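Local coordinates for protein NADP-dependent glyceraldehyde-3-phosphate dehydrogenase (PDB 3PRL) that probably oxidises glyceraldehyde 3-phosphate with NADP(+) in a non-phosphorylating reaction, as a member of the aldehyde dehydrogenase family, at residues Thr332-Asp336 with Glu337-Ala341. Residues are numbered along the deposited sequence; the frame is centred on the assembly and turned at random.
Sequences TPVID and EKSAA
With chi1 at 68°, D336 tucks its carboxylate between its own backbone N and carbonyl carbon, which swings OD1 back over the first turn of helix 337-352 to the amide of S339. In V334, CG1 stands anti to the carbonyl carbon, which leaves CG2 between the backbone N and the carbonyl carbon, and from there the methyl reaches A340. The result is an N-cap: D336 OD1 accepts from S339 N at 3.2 Å. The N-H meets OD1 from above the carboxylate plane, and the bond is moderately bent at 151°. The same oxygen rests 3.3 Å from S339 CB, a close fit over the serine. The other oxygen, OD2, lies alongside K338, 3.9 Å from its CB, while the lysine chain runs on away from the loop. The backbone of D336 contributes too: A340 N donates to D336 O at 3.2 Å, nearly straight at 172°, opening the helix's i to i+4 pattern, which A341 N continues to E337 O.

Beside the cap, V334 CG2 packs on A340 CB at 3.6 Å, and I335 CG2 touches S339 CB more loosely at 4.0 Å. A340 also leans on L368 of strand 367-374, so the valine–alanine pair lies where the loop, the helix and that strand meet. The end of the I335 side chain leads away from the helix, and the side chain also touches F162, which binds NADP(+); Q291 holds the backbone N of I335.

An alanine in place of D336 would probably leave S339 N without its capping acceptor and the first turn more easily frayed. A carboxylate at a helix N-terminus also faces the positive end of the helix dipole, which is likely to favour its charged form and reinforce the cap.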
ATOM      1  N   THR D 332      18.809 -28.699 -27.791  1.00 33.06           N
ATOM      2  CA  THR D 332      18.212 -28.884 -29.110  1.00 33.21           C
ATOM      3  C   THR D 332      18.774 -27.855 -30.095  1.00 33.10           C
ATOM      4  O   THR D 332      19.566 -26.985 -29.691  1.00 32.69           O
ATOM      5  CB  THR D 332      16.660 -28.851 -29.066  1.00 33.06           C
ATOM      6  OG1 THR D 332      16.199 -27.718 -28.318  1.00 32.20           O
ATOM      7  CG2 THR D 332      16.123 -30.130 -28.434  1.00 33.23           C
ATOM      8  N   PRO D 333      18.366 -27.942 -31.380  1.00 33.38           N
ATOM      9  CA  PRO D 333      18.882 -27.028 -32.394  1.00 33.40           C
ATOM     10  C   PRO D 333      18.515 -25.571 -32.115  1.00 32.64           C
ATOM     11  O   PRO D 333      17.444 -25.285 -31.562  1.00 31.72           O
ATOM     12  CB  PRO D 333      18.200 -27.512 -33.683  1.00 33.94           C
ATOM     13  CG  PRO D 333      17.756 -28.912 -33.393  1.00 33.46           C
ATOM     14  CD  PRO D 333      17.394 -28.890 -31.955  1.00 33.85           C
ATOM     15  N   VAL D 334      19.417 -24.662 -32.471  1.00 33.05           N
ATOM     16  CA  VAL D 334      19.154 -23.239 -32.326  1.00 32.83           C
ATOM     17  C   VAL D 334      18.225 -22.781 -33.444  1.00 33.24           C
ATOM     18  O   VAL D 334      18.097 -23.443 -34.470  1.00 33.96           O
ATOM     19  CB  VAL D 334      20.444 -22.377 -32.241  1.00 32.80           C
ATOM     20  CG1 VAL D 334      21.185 -22.654 -30.932  1.00 31.96           C
ATOM     21  CG2 VAL D 334      21.345 -22.608 -33.447  1.00 32.65           C
ATOM     22  N   ILE D 335      17.584 -21.644 -33.222  1.00 33.07           N
ATOM     23  CA  ILE D 335      16.457 -21.184 -34.036  1.00 33.69           C
ATOM     24  C   ILE D 335      16.671 -21.202 -35.562  1.00 35.15           C
ATOM     25  O   ILE D 335      15.783 -21.621 -36.294  1.00 35.29           O
ATOM     26  CB  ILE D 335      15.971 -19.789 -33.544  1.00 32.76           C
ATOM     27  CG1 ILE D 335      14.526 -19.493 -33.993  1.00 32.51           C
ATOM     28  CG2 ILE D 335      16.961 -18.707 -33.952  1.00 32.69           C
ATOM     29  CD1 ILE D 335      13.503 -20.515 -33.520  1.00 32.57           C
ATOM     30  N   ASP D 336      17.826 -20.734 -36.036  1.00 36.65           N
ATOM     31  CA  ASP D 336      18.093 -20.704 -37.488  1.00 38.28           C
ATOM     32  C   ASP D 336      19.583 -20.762 -37.879  1.00 39.12           C
ATOM     33  O   ASP D 336      20.456 -20.827 -36.995  1.00 38.49           O
ATOM     34  CB  ASP D 336      17.312 -19.551 -38.182  1.00 38.60           C
ATOM     35  CG  ASP D 336      17.801 -18.147 -37.793  1.00 40.10           C
ATOM     36  OD1 ASP D 336      18.574 -17.978 -36.824  1.00 38.06           O
ATOM     37  OD2 ASP D 336      17.389 -17.188 -38.481  1.00 38.33           O
ATOM     38  N   GLU D 337      19.844 -20.758 -39.197  1.00 40.77           N
ATOM     39  CA  GLU D 337      21.202 -20.759 -39.798  1.00 42.36           C
ATOM     40  C   GLU D 337      22.052 -19.599 -39.336  1.00 41.29           C
ATOM     41  O   GLU D 337      23.199 -19.776 -38.916  1.00 41.10           O
ATOM     42  CB  GLU D 337      21.161 -20.627 -41.331  1.00 44.58           C
ATOM     43  CG  GLU D 337      19.911 -21.079 -42.060  1.00 51.30           C
ATOM     44  CD  GLU D 337      19.940 -22.546 -42.376  1.00 45.37           C
ATOM     45  OE1 GLU D 337      20.300 -22.899 -43.526  1.00 52.48           O
ATOM     46  OE2 GLU D 337      19.615 -23.340 -41.468  1.00 51.56           O
ATOM     47  N   LYS D 338      21.479 -18.406 -39.480  1.00 40.85           N
ATOM     48  CA  LYS D 338      22.100 -17.145 -39.094  1.00 40.29           C
ATOM     49  C   LYS D 338      22.663 -17.248 -37.686  1.00 39.03           C
ATOM     50  O   LYS D 338      23.844 -16.959 -37.454  1.00 39.15           O
ATOM     51  CB  LYS D 338      21.056 -16.020 -39.147  1.00 40.93           C
ATOM     52  CG  LYS D 338      21.537 -14.668 -39.703  1.00 42.70           C
ATOM     53  CD  LYS D 338      22.732 -14.072 -38.952  1.00 41.25           C
ATOM     54  CE  LYS D 338      23.252 -12.786 -39.629  1.00 42.97           C
ATOM     55  NZ  LYS D 338      22.570 -11.528 -39.149  1.00 41.13           N
ATOM     56  N   SER D 339      21.801 -17.661 -36.753  1.00 37.58           N
ATOM     57  CA  SER D 339      22.126 -17.694 -35.327  1.00 36.15           C
ATOM     58  C   SER D 339      23.282 -18.644 -35.040  1.00 35.77           C
ATOM     59  O   SER D 339      24.248 -18.257 -34.372  1.00 35.93           O
ATOM     60  CB  SER D 339      20.889 -18.055 -34.499  1.00 35.54           C
ATOM     61  OG  SER D 339      21.263 -18.638 -33.269  1.00 37.02           O
ATOM     62  N   ALA D 340      23.198 -19.863 -35.576  1.00 35.33           N
ATOM     63  CA  ALA D 340      24.270 -20.850 -35.443  1.00 35.48           C
ATOM     64  C   ALA D 340      25.600 -20.351 -36.046  1.00 36.07           C
ATOM     65  O   ALA D 340      26.657 -20.469 -35.416  1.00 36.02           O
ATOM     66  CB  ALA D 340      23.851 -22.182 -36.066  1.00 35.71           C
ATOM     67  N   ALA D 341      25.546 -19.779 -37.248  1.00 36.22           N
ATOM     68  CA  ALA D 341      26.745 -19.165 -37.837  1.00 36.83           C
ATOM     69  C   ALA D 341      27.374 -18.151 -36.862  1.00 36.46           C
ATOM     70  O   ALA D 341      28.580 -18.221 -36.590  1.00 36.86           O
ATOM     71  CB  ALA D 341      26.421 -18.503 -39.170  1.00 36.81           C
TER